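Local coordinates for CD8 alpha antigen (Sus scrofa, PDB 5EDX), which forms the homodimeric ectodomain of a T-cell co-receptor that, as in its relatives, probably engages class I MHC molecules, at residues Ser32-Tyr37 with Leu49-Lys54; Lys19-Val24 with Asn74-Leu79; Tyr67-Lys72 with Ile80-Arg85. One frame throughout, in Å; residues are numbered along the deposited sequence.

Interaction 1 of 3, residues Ser32-Tyr37 with Leu49-Lys54; sequences SCSWLY and LMYLSK
C33 and L52 grip each other through both backbone groups, C33 N to L52 O at 3.0 Å and L52 N to C33 O at 2.8 Å, a hydrogen-bonded pair at the open end of the C-C' hairpin of this immunoglobulin V-type domain, away from its turn. Next along, W35 N donates to M50 O, while W35 O accepts from L49 N at 2.9 Å. L49 and M50 thus both lie opposite W35, a classic beta bulge. The non-hydrogen-bonded pair S34 and Y51 points to the face opposite C33, W35, M50 and L52, where S34 packs on L102 and Y51 on S100 of the second subunit. Anti to its backbone N (chi1 167°), CG of Y51 starts a ring that runs beside both serines: S34 OG lies at the ring edge, 3.6 Å from Y51 CD1, and one water bridges S32 OG and Y51 OH. On the other face, W35 sits in the core against the disulfide cysteine C94. M50 runs alongside the indole, M50 SD making an oblique Met-aromatic contact 5.4 Å from the centroid of the five-membered ring of W35. L52 reaches the indole edge in the ring plane, with L52 CD1 3.7 Å from W35 CD1.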
loop_
_atom_site.group_PDB
_atom_site.type_symbol
_atom_site.label_atom_id
_atom_site.label_comp_id
_atom_site.label_asym_id
_atom_site.label_seq_id
_atom_site.Cartn_x
_atom_site.Cartn_y
_atom_site.Cartn_z
ATOM N N SER A 32 -10.365 -6.903 -10.185
ATOM C CA SER A 32 -10.451 -5.490 -9.869
ATOM C C SER A 32 -9.058 -4.997 -9.571
ATOM O O SER A 32 -8.144 -5.788 -9.346
ATOM C CB SER A 32 -11.351 -5.277 -8.653
ATOM O OG SER A 32 -10.750 -5.822 -7.489
ATOM N N CYS A 33 -8.893 -3.684 -9.569
ATOM C CA CYS A 33 -7.595 -3.097 -9.321
ATOM C C CYS A 33 -7.771 -1.712 -8.710
ATOM O O CYS A 33 -8.666 -0.965 -9.098
ATOM C CB CYS A 33 -6.827 -2.998 -10.637
ATOM S SG CYS A 33 -5.077 -2.641 -10.453
ATOM N N SER A 34 -6.933 -1.382 -7.735
ATOM C CA SER A 34 -6.959 -0.057 -7.137
ATOM C C SER A 34 -5.678 0.676 -7.488
ATOM O O SER A 34 -4.594 0.115 -7.382
ATOM C CB SER A 34 -7.085 -0.157 -5.619
ATOM O OG SER A 34 -8.332 -0.715 -5.257
ATOM N N TRP A 35 -5.806 1.924 -7.915
ATOM C CA TRP A 35 -4.639 2.769 -8.135
ATOM C C TRP A 35 -4.261 3.468 -6.831
ATOM O O TRP A 35 -5.109 4.070 -6.178
ATOM C CB TRP A 35 -4.923 3.807 -9.220
ATOM C CG TRP A 35 -4.825 3.270 -10.615
ATOM C CD1 TRP A 35 -5.860 2.942 -11.445
ATOM C CD2 TRP A 35 -3.623 2.990 -11.338
ATOM N NE1 TRP A 35 -5.372 2.478 -12.647
ATOM C CE2 TRP A 35 -4.002 2.503 -12.608
ATOM C CE3 TRP A 35 -2.261 3.111 -11.040
ATOM C CZ2 TRP A 35 -3.067 2.138 -13.571
ATOM C CZ3 TRP A 35 -1.336 2.752 -11.997
ATOM C CH2 TRP A 35 -1.741 2.266 -13.249
ATOM N N LEU A 36 -2.985 3.372 -6.474
ATOM C CA LEU A 36 -2.437 3.999 -5.278
ATOM C C LEU A 36 -1.308 4.938 -5.675
ATOM O O LEU A 36 -0.731 4.819 -6.751
ATOM C CB LEU A 36 -1.899 2.941 -4.315
ATOM C CG LEU A 36 -2.875 1.835 -3.912
ATOM C CD1 LEU A 36 -2.172 0.816 -3.014
ATOM C CD2 LEU A 36 -4.099 2.426 -3.214
ATOM N N TYR A 37 -0.999 5.871 -4.789
ATOM C CA TYR A 37 0.044 6.857 -5.037
ATOM C C TYR A 37 0.876 7.032 -3.777
ATOM O O TYR A 37 0.344 6.990 -2.668
ATOM C CB TYR A 37 -0.604 8.181 -5.437
ATOM C CG TYR A 37 0.302 9.393 -5.376
ATOM C CD1 TYR A 37 1.233 9.649 -6.377
ATOM C CD2 TYR A 37 0.191 10.303 -4.333
ATOM C CE1 TYR A 37 2.059 10.791 -6.320
ATOM C CE2 TYR A 37 0.997 11.430 -4.268
ATOM C CZ TYR A 37 1.925 11.671 -5.263
ATOM O OH TYR A 37 2.718 12.799 -5.183
ATOM N N LEU A 49 -6.394 6.254 -4.774
ATOM C CA LEU A 49 -6.933 7.098 -5.842
ATOM C C LEU A 49 -8.288 6.599 -6.344
ATOM O O LEU A 49 -9.255 7.361 -6.377
ATOM C CB LEU A 49 -5.947 7.214 -7.003
ATOM C CG LEU A 49 -4.563 7.759 -6.664
ATOM C CD1 LEU A 49 -3.689 7.725 -7.910
ATOM C CD2 LEU A 49 -4.668 9.182 -6.101
ATOM N N MET A 50 -8.362 5.329 -6.731
ATOM C CA MET A 50 -9.628 4.765 -7.204
ATOM C C MET A 50 -9.609 3.251 -7.268
ATOM O O MET A 50 -8.549 2.625 -7.319
ATOM C CB MET A 50 -9.970 5.313 -8.587
ATOM C CG MET A 50 -9.008 4.855 -9.664
ATOM S SD MET A 50 -9.202 5.767 -11.210
ATOM C CE MET A 50 -8.592 7.394 -10.752
ATOM N N TYR A 51 -10.806 2.677 -7.271
ATOM C CA TYR A 51 -11.002 1.244 -7.399
ATOM C C TYR A 51 -11.710 1.037 -8.731
ATOM O O TYR A 51 -12.672 1.743 -9.042
ATOM C CB TYR A 51 -11.855 0.748 -6.232
ATOM C CG TYR A 51 -12.404 -0.661 -6.367
ATOM C CD1 TYR A 51 -11.740 -1.745 -5.806
ATOM C CD2 TYR A 51 -13.611 -0.899 -7.020
ATOM C CE1 TYR A 51 -12.248 -3.027 -5.907
ATOM C CE2 TYR A 51 -14.127 -2.185 -7.128
ATOM C CZ TYR A 51 -13.439 -3.243 -6.570
ATOM O OH TYR A 51 -13.945 -4.523 -6.668
ATOM N N LEU A 52 -11.209 0.098 -9.531
ATOM C CA LEU A 52 -11.770 -0.173 -10.849
ATOM C C LEU A 52 -12.160 -1.640 -10.986
ATOM O O LEU A 52 -11.398 -2.530 -10.625
ATOM C CB LEU A 52 -10.761 0.181 -11.941
ATOM C CG LEU A 52 -10.296 1.640 -11.982
ATOM C CD1 LEU A 52 -9.078 1.778 -12.882
ATOM C CD2 LEU A 52 -11.426 2.562 -12.447
ATOM N N SER A 53 -13.356 -1.881 -11.508
ATOM C CA SER A 53 -13.809 -3.240 -11.793
ATOM C C SER A 53 -14.908 -3.156 -12.833
ATOM O O SER A 53 -15.413 -2.072 -13.114
ATOM C CB SER A 53 -14.347 -3.917 -10.533
ATOM O OG SER A 53 -15.613 -3.388 -10.162
ATOM N N LYS A 54 -15.283 -4.298 -13.400
ATOM C CA LYS A 54 -16.336 -4.324 -14.405
ATOM C C LYS A 54 -17.623 -3.667 -13.896
ATOM O O LYS A 54 -18.252 -2.885 -14.607
ATOM C CB LYS A 54 -16.611 -5.771 -14.829
ATOM C CG LYS A 54 -17.758 -5.923 -15.813
ATOM C CD LYS A 54 -17.940 -7.387 -16.223
ATOM C CE LYS A 54 -19.174 -7.556 -17.101
ATOM N NZ LYS A 54 -19.451 -8.984 -17.433
HETATM O O HOH W 1 -12.207 -6.909 -5.203
#

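Interaction 2 of 3, residues Lys19-Val24 with Asn74-Leu79; sequences KLRCEV and NDNFYL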
loop_
_atom_site.group_PDB
_atom_site.type_symbol
_atom_site.label_atom_id
_atom_site.label_comp_id
_atom_site.label_asym_id
_atom_site.label_seq_id
_atom_site.Cartn_x
_atom_site.Cartn_y
_atom_site.Cartn_z
ATOM N N LYS A 19 -0.120 8.799 -19.267
ATOM C CA LYS A 19 -1.006 7.641 -19.177
ATOM C C LYS A 19 -0.230 6.414 -18.706
ATOM O O LYS A 19 0.760 6.018 -19.328
ATOM C CB LYS A 19 -1.677 7.373 -20.526
ATOM C CG LYS A 19 -2.623 6.174 -20.533
ATOM C CD LYS A 19 -3.514 6.230 -21.766
ATOM C CE LYS A 19 -4.560 5.133 -21.749
ATOM N NZ LYS A 19 -5.540 5.322 -22.857
ATOM N N LEU A 20 -0.675 5.830 -17.597
ATOM C CA LEU A 20 -0.019 4.670 -17.006
ATOM C C LEU A 20 -0.892 3.432 -17.161
ATOM O O LEU A 20 -2.113 3.542 -17.190
ATOM C CB LEU A 20 0.223 4.913 -15.518
ATOM C CG LEU A 20 0.950 6.203 -15.140
ATOM C CD1 LEU A 20 1.063 6.297 -13.614
ATOM C CD2 LEU A 20 2.323 6.280 -15.800
ATOM N N ARG A 21 -0.269 2.260 -17.246
ATOM C CA ARG A 21 -1.016 1.016 -17.419
ATOM C C ARG A 21 -0.532 -0.075 -16.470
ATOM O O ARG A 21 0.676 -0.266 -16.294
ATOM C CB ARG A 21 -0.883 0.523 -18.863
ATOM C CG ARG A 21 -1.766 -0.682 -19.197
ATOM C CD ARG A 21 -1.465 -1.211 -20.598
ATOM N NE ARG A 21 -0.118 -1.767 -20.667
ATOM C CZ ARG A 21 0.905 -1.191 -21.290
ATOM N NH1 ARG A 21 2.095 -1.777 -21.282
ATOM N NH2 ARG A 21 0.737 -0.039 -21.927
ATOM N N CYS A 22 -1.473 -0.778 -15.846
ATOM C CA CYS A 22 -1.152 -2.046 -15.201
ATOM C C CYS A 22 -2.110 -3.112 -15.703
ATOM O O CYS A 22 -3.321 -2.934 -15.666
ATOM C CB CYS A 22 -1.150 -1.951 -13.663
ATOM S SG CYS A 22 -2.742 -1.697 -12.830
ATOM N N GLU A 23 -1.547 -4.203 -16.207
ATOM C CA GLU A 23 -2.337 -5.341 -16.654
ATOM C C GLU A 23 -2.308 -6.385 -15.556
ATOM O O GLU A 23 -1.244 -6.740 -15.056
ATOM C CB GLU A 23 -1.780 -5.925 -17.963
ATOM C CG GLU A 23 -2.590 -7.118 -18.491
ATOM C CD GLU A 23 -2.018 -7.735 -19.766
ATOM O OE1 GLU A 23 -2.674 -8.635 -20.330
ATOM O OE2 GLU A 23 -0.921 -7.338 -20.203
ATOM N N VAL A 24 -3.483 -6.856 -15.155
ATOM C CA VAL A 24 -3.564 -7.968 -14.225
ATOM C C VAL A 24 -3.716 -9.231 -15.056
ATOM O O VAL A 24 -4.749 -9.437 -15.692
ATOM C CB VAL A 24 -4.759 -7.824 -13.272
ATOM C CG1 VAL A 24 -4.884 -9.064 -12.380
ATOM C CG2 VAL A 24 -4.615 -6.562 -12.436
ATOM N N ASN A 74 -10.831 -4.599 -20.696
ATOM C CA ASN A 74 -10.376 -5.981 -20.610
ATOM C C ASN A 74 -9.585 -6.170 -19.322
ATOM O O ASN A 74 -10.059 -5.805 -18.247
ATOM C CB ASN A 74 -9.537 -6.348 -21.834
ATOM C CG ASN A 74 -10.321 -6.226 -23.130
ATOM O OD1 ASN A 74 -11.402 -6.795 -23.263
ATOM N ND2 ASN A 74 -9.785 -5.475 -24.084
ATOM N N ASP A 75 -8.375 -6.715 -19.429
ATOM C CA ASP A 75 -7.555 -6.963 -18.244
ATOM C C ASP A 75 -6.554 -5.838 -17.989
ATOM O O ASP A 75 -5.664 -5.969 -17.150
ATOM C CB ASP A 75 -6.821 -8.306 -18.350
ATOM C CG ASP A 75 -5.819 -8.343 -19.490
ATOM O OD1 ASP A 75 -4.969 -9.258 -19.502
ATOM O OD2 ASP A 75 -5.877 -7.469 -20.381
ATOM N N ASN A 76 -6.705 -4.736 -18.713
ATOM C CA ASN A 76 -5.835 -3.574 -18.532
ATOM C C ASN A 76 -6.491 -2.473 -17.713
ATOM O O ASN A 76 -7.646 -2.123 -17.940
ATOM C CB ASN A 76 -5.431 -3.003 -19.885
ATOM C CG ASN A 76 -4.601 -3.965 -20.693
ATOM O OD1 ASN A 76 -3.518 -4.364 -20.274
ATOM N ND2 ASN A 76 -5.102 -4.342 -21.866
ATOM N N PHE A 77 -5.735 -1.921 -16.769
ATOM C CA PHE A 77 -6.191 -0.789 -15.975
ATOM C C PHE A 77 -5.306 0.416 -16.275
ATOM O O PHE A 77 -4.091 0.289 -16.399
ATOM C CB PHE A 77 -6.155 -1.137 -14.484
ATOM C CG PHE A 77 -7.047 -2.290 -14.115
ATOM C CD1 PHE A 77 -6.594 -3.597 -14.219
ATOM C CD2 PHE A 77 -8.349 -2.065 -13.693
ATOM C CE1 PHE A 77 -7.426 -4.664 -13.892
ATOM C CE2 PHE A 77 -9.179 -3.111 -13.358
ATOM C CZ PHE A 77 -8.722 -4.420 -13.459
ATOM N N TYR A 78 -5.921 1.585 -16.411
ATOM C CA TYR A 78 -5.187 2.778 -16.796
ATOM C C TYR A 78 -5.413 3.904 -15.810
ATOM O O TYR A 78 -6.488 4.016 -15.223
ATOM C CB TYR A 78 -5.626 3.247 -18.184
ATOM C CG TYR A 78 -5.339 2.249 -19.277
ATOM C CD1 TYR A 78 -4.133 2.270 -19.960
ATOM C CD2 TYR A 78 -6.274 1.285 -19.621
ATOM C CE1 TYR A 78 -3.863 1.349 -20.969
ATOM C CE2 TYR A 78 -6.016 0.361 -20.630
ATOM C CZ TYR A 78 -4.810 0.403 -21.297
ATOM O OH TYR A 78 -4.551 -0.517 -22.295
ATOM N N LEU A 79 -4.388 4.735 -15.645
ATOM C CA LEU A 79 -4.502 5.977 -14.889
ATOM C C LEU A 79 -4.025 7.090 -15.801
ATOM O O LEU A 79 -2.990 6.964 -16.452
ATOM C CB LEU A 79 -3.617 5.932 -13.645
ATOM C CG LEU A 79 -3.815 7.087 -12.663
ATOM C CD1 LEU A 79 -5.121 6.920 -11.908
ATOM C CD2 LEU A 79 -2.650 7.180 -11.693
HETATM O O HOH W 2 -1.967 0.350 -23.887
HETATM O O HOH W 3 -1.699 -4.658 -22.256
#
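Strands B and E of the immunoglobulin V-type sandwich pair here, C22 and F77 facing each other next to the disulfide that joins C22 to C94. The strands run antiparallel, their short axes 158° apart. Two hydrogen-bonded pairs, L20 with L79 and C22 with F77, are each joined by two backbone hydrogen bonds; the L20 N to L79 O bond, at 2.8 Å, is nearly straight. Beyond them V24 N reaches D75 O at 3.1 Å, carrying the pairing into the turn before strand 76-81.

L20, C22, F77 and L79 face the core. C22 SG lies 3.8 Å from F77 CB and obliquely to the ring, and V24 CG2 also meets this ring obliquely, at F77 CE1. The opposite face is polar. Y78 takes K19 and R21 against its ring: the ammonium K19 NZ stands over the face, 4.8 Å from the Y78 centroid in a cation-pi contact, and also hydrogen-bonds Y71 OH. CG of R21, anti to its backbone N (chi1 -173°), comes 3.4 Å from Y78 CE1, and the two side chains lie side by side. N76 OD1 accepts a hydrogen bond from a water and lies 3.3 Å from E23 CB. At the end of the contact the acid groups of E23 and D75 meet so closely that a proton is probably held there. Their carboxylate planes are 79° apart, E23 OE1 lying 2.5 Å from D75 OD1.

Interaction 3 of 3, residues Tyr67-Lys72 with Ile80-Arg85; sequences YISGYK and ILHRFR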
loop_
_atom_site.group_PDB
_atom_site.type_symbol
_atom_site.label_atom_id
_atom_site.label_comp_id
_atom_site.label_asym_id
_atom_site.label_seq_id
_atom_site.Cartn_x
_atom_site.Cartn_y
_atom_site.Cartn_z
ATOM N N TYR A 67 -8.177 16.160 -13.221
ATOM C CA TYR A 67 -6.731 16.000 -13.338
ATOM C C TYR A 67 -6.280 14.544 -13.292
ATOM O O TYR A 67 -5.270 14.193 -13.885
ATOM C CB TYR A 67 -6.019 16.772 -12.229
ATOM C CG TYR A 67 -6.102 18.263 -12.418
ATOM C CD1 TYR A 67 -5.214 18.920 -13.262
ATOM C CD2 TYR A 67 -7.071 19.012 -11.767
ATOM C CE1 TYR A 67 -5.286 20.293 -13.448
ATOM C CE2 TYR A 67 -7.152 20.386 -11.949
ATOM C CZ TYR A 67 -6.258 21.015 -12.787
ATOM O OH TYR A 67 -6.336 22.378 -12.971
ATOM N N ILE A 68 -7.007 13.714 -12.552
ATOM C CA ILE A 68 -6.647 12.302 -12.419
ATOM C C ILE A 68 -7.871 11.429 -12.635
ATOM O O ILE A 68 -8.829 11.499 -11.870
ATOM C CB ILE A 68 -6.074 11.984 -11.023
ATOM C CG1 ILE A 68 -4.815 12.815 -10.762
ATOM C CG2 ILE A 68 -5.795 10.476 -10.893
ATOM C CD1 ILE A 68 -4.155 12.541 -9.429
ATOM N N SER A 69 -7.847 10.613 -13.685
ATOM C CA SER A 69 -8.939 9.668 -13.905
ATOM C C SER A 69 -8.364 8.304 -14.265
ATOM O O SER A 69 -7.151 8.154 -14.414
ATOM C CB SER A 69 -9.879 10.165 -15.004
ATOM O OG SER A 69 -9.252 10.116 -16.274
ATOM N N GLY A 70 -9.226 7.306 -14.395
ATOM C CA GLY A 70 -8.753 5.990 -14.772
ATOM C C GLY A 70 -9.875 5.130 -15.298
ATOM O O GLY A 70 -11.047 5.481 -15.157
ATOM N N TYR A 71 -9.519 4.001 -15.904
ATOM C CA TYR A 71 -10.530 3.116 -16.468
ATOM C C TYR A 71 -10.016 1.698 -16.644
ATOM O O TYR A 71 -8.813 1.450 -16.624
ATOM C CB TYR A 71 -11.054 3.669 -17.801
ATOM C CG TYR A 71 -10.081 3.622 -18.962
ATOM C CD1 TYR A 71 -10.013 2.505 -19.793
ATOM C CD2 TYR A 71 -9.249 4.701 -19.248
ATOM C CE1 TYR A 71 -9.142 2.459 -20.864
ATOM C CE2 TYR A 71 -8.366 4.664 -20.328
ATOM C CZ TYR A 71 -8.325 3.535 -21.131
ATOM O OH TYR A 71 -7.465 3.474 -22.206
ATOM N N LYS A 72 -10.952 0.775 -16.809
ATOM C CA LYS A 72 -10.637 -0.616 -17.092
ATOM C C LYS A 72 -11.065 -0.943 -18.514
ATOM O O LYS A 72 -12.160 -0.568 -18.940
ATOM C CB LYS A 72 -11.381 -1.517 -16.102
ATOM C CG LYS A 72 -11.242 -3.024 -16.354
ATOM C CD LYS A 72 -12.142 -3.810 -15.396
ATOM C CE LYS A 72 -11.869 -5.314 -15.464
ATOM N NZ LYS A 72 -12.273 -5.886 -16.779
ATOM N N ILE A 80 -4.779 8.181 -15.856
ATOM C CA ILE A 80 -4.397 9.293 -16.707
ATOM C C ILE A 80 -4.197 10.541 -15.865
ATOM O O ILE A 80 -5.104 10.972 -15.165
ATOM C CB ILE A 80 -5.457 9.578 -17.782
ATOM C CG1 ILE A 80 -5.591 8.386 -18.740
ATOM C CG2 ILE A 80 -5.084 10.834 -18.559
ATOM C CD1 ILE A 80 -6.569 7.343 -18.279
ATOM N N LEU A 81 -2.994 11.097 -15.914
ATOM C CA LEU A 81 -2.722 12.387 -15.298
ATOM C C LEU A 81 -2.892 13.397 -16.429
ATOM O O LEU A 81 -2.027 13.524 -17.295
ATOM C CB LEU A 81 -1.303 12.422 -14.737
ATOM C CG LEU A 81 -0.874 11.225 -13.878
ATOM C CD1 LEU A 81 0.590 11.353 -13.478
ATOM C CD2 LEU A 81 -1.760 11.074 -12.646
ATOM N N HIS A 82 -4.028 14.086 -16.433
ATOM C CA HIS A 82 -4.450 14.866 -17.599
ATOM C C HIS A 82 -3.647 16.122 -17.880
ATOM O O HIS A 82 -3.464 16.501 -19.041
ATOM C CB HIS A 82 -5.929 15.224 -17.473
ATOM C CG HIS A 82 -6.845 14.073 -17.746
ATOM N ND1 HIS A 82 -7.403 13.313 -16.744
ATOM C CD2 HIS A 82 -7.279 13.543 -18.912
ATOM C CE1 HIS A 82 -8.155 12.365 -17.282
ATOM N NE2 HIS A 82 -8.093 12.483 -18.596
ATOM N N ARG A 83 -3.192 16.776 -16.820
ATOM C CA ARG A 83 -2.551 18.073 -16.939
ATOM C C ARG A 83 -1.524 18.139 -15.822
ATOM O O ARG A 83 -1.760 18.740 -14.771
ATOM C CB ARG A 83 -3.605 19.177 -16.778
ATOM C CG ARG A 83 -3.396 20.398 -17.656
ATOM C CD ARG A 83 -4.632 21.299 -17.643
ATOM N NE ARG A 83 -5.479 21.108 -18.818
ATOM C CZ ARG A 83 -6.679 21.661 -18.973
ATOM N NH1 ARG A 83 -7.187 22.434 -18.021
ATOM N NH2 ARG A 83 -7.377 21.441 -20.078
ATOM N N PHE A 84 -0.383 17.505 -16.063
ATOM C CA PHE A 84 0.565 17.149 -15.010
ATOM C C PHE A 84 0.921 18.328 -14.110
ATOM O O PHE A 84 1.406 19.363 -14.575
ATOM C CB PHE A 84 1.819 16.518 -15.632
ATOM C CG PHE A 84 2.753 15.894 -14.632
ATOM C CD1 PHE A 84 2.399 14.733 -13.967
ATOM C CD2 PHE A 84 3.996 16.451 -14.380
ATOM C CE1 PHE A 84 3.253 14.153 -13.055
ATOM C CE2 PHE A 84 4.862 15.868 -13.466
ATOM C CZ PHE A 84 4.488 14.723 -12.799
ATOM N N ARG A 85 0.665 18.164 -12.818
ATOM C CA ARG A 85 0.970 19.196 -11.835
ATOM C C ARG A 85 2.285 18.880 -11.125
ATOM O O ARG A 85 2.722 17.726 -11.076
ATOM C CB ARG A 85 -0.181 19.307 -10.830
ATOM C CG ARG A 85 -1.523 19.663 -11.479
ATOM C CD ARG A 85 -2.718 19.388 -10.556
ATOM N NE ARG A 85 -2.891 17.963 -10.286
ATOM C CZ ARG A 85 -3.868 17.446 -9.546
ATOM N NH1 ARG A 85 -4.786 18.233 -8.998
ATOM N NH2 ARG A 85 -3.932 16.139 -9.349
HETATM O O HOH W 4 -2.766 15.660 -13.870
HETATM O O HOH W 5 -6.096 23.658 -15.549
#
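Three backbone hydrogen bonds tie Y67 and S69 to I80 and H82. S69 and I80 form a hydrogen-bonded pair, S69 N to I80 O at 3.1 Å and I80 N to S69 O at 2.8 Å, and H82 N donates to Y67 O, although H82 has already left the strand. Water adds to this end: one molecule donates to Y67 O and accepts from R83 N, and another joins Y67 OH to R83 NH1.

The pairing belongs to the D-E hairpin of the V-type immunoglobulin fold, strand 68-73 being an outermost strand of its sheet within the chain.

Flat groups carry the contact past the strand ends. The guanidinium of R85 lies on the Y67 side chain with the planes 5° apart and the centres separated by 4.4 Å. Y67 CB sits over the middle of that guanidinium, 3.5 Å from R85 CZ, while R85 CD stands over the ring face, offset toward its rim, in a CH-pi contact. A turn about the CG-CD bond of R85 (chi3 -66°) places NE beside the Y67 side chain. I68 CD1 lies at the guanidinium edge, and R85 NH2 also forms a salt bridge with D88.

The apolar contacts lie on both faces of the pairing. I68 and L81 run side by side on one face, I68 CG1 4.0 Å from L81 CD2. On the other face Y71, its ring stacked on Y78, receives I80 obliquely, Y71 CE2 being 3.8 Å from I80 CD1.

In the fold
Of the strands joined here, 18-24 is the first along the chain from the N terminus; its pairing with strand 76-81 in interaction 2 closes a loop across 49 intervening residues. Nested inside that loop, interaction 1 closes the hairpin of strands 33-38 and 47-52 in the other sheet. Interaction 3 follows interaction 1 in series and closes the hairpin of strands 68-73 and 76-81; its segments alternate with those of interaction 2, and strand 76-81 serves both. Interactions 2 and 3 therefore join three neighbouring strands of one sheet, 18-24, 76-81 and 68-73, linked also where Y78 N meets Y71 O. The two sheets pack face to face: W35 and C33 of interaction 1 touch F77 and C22, and M50 touches G70.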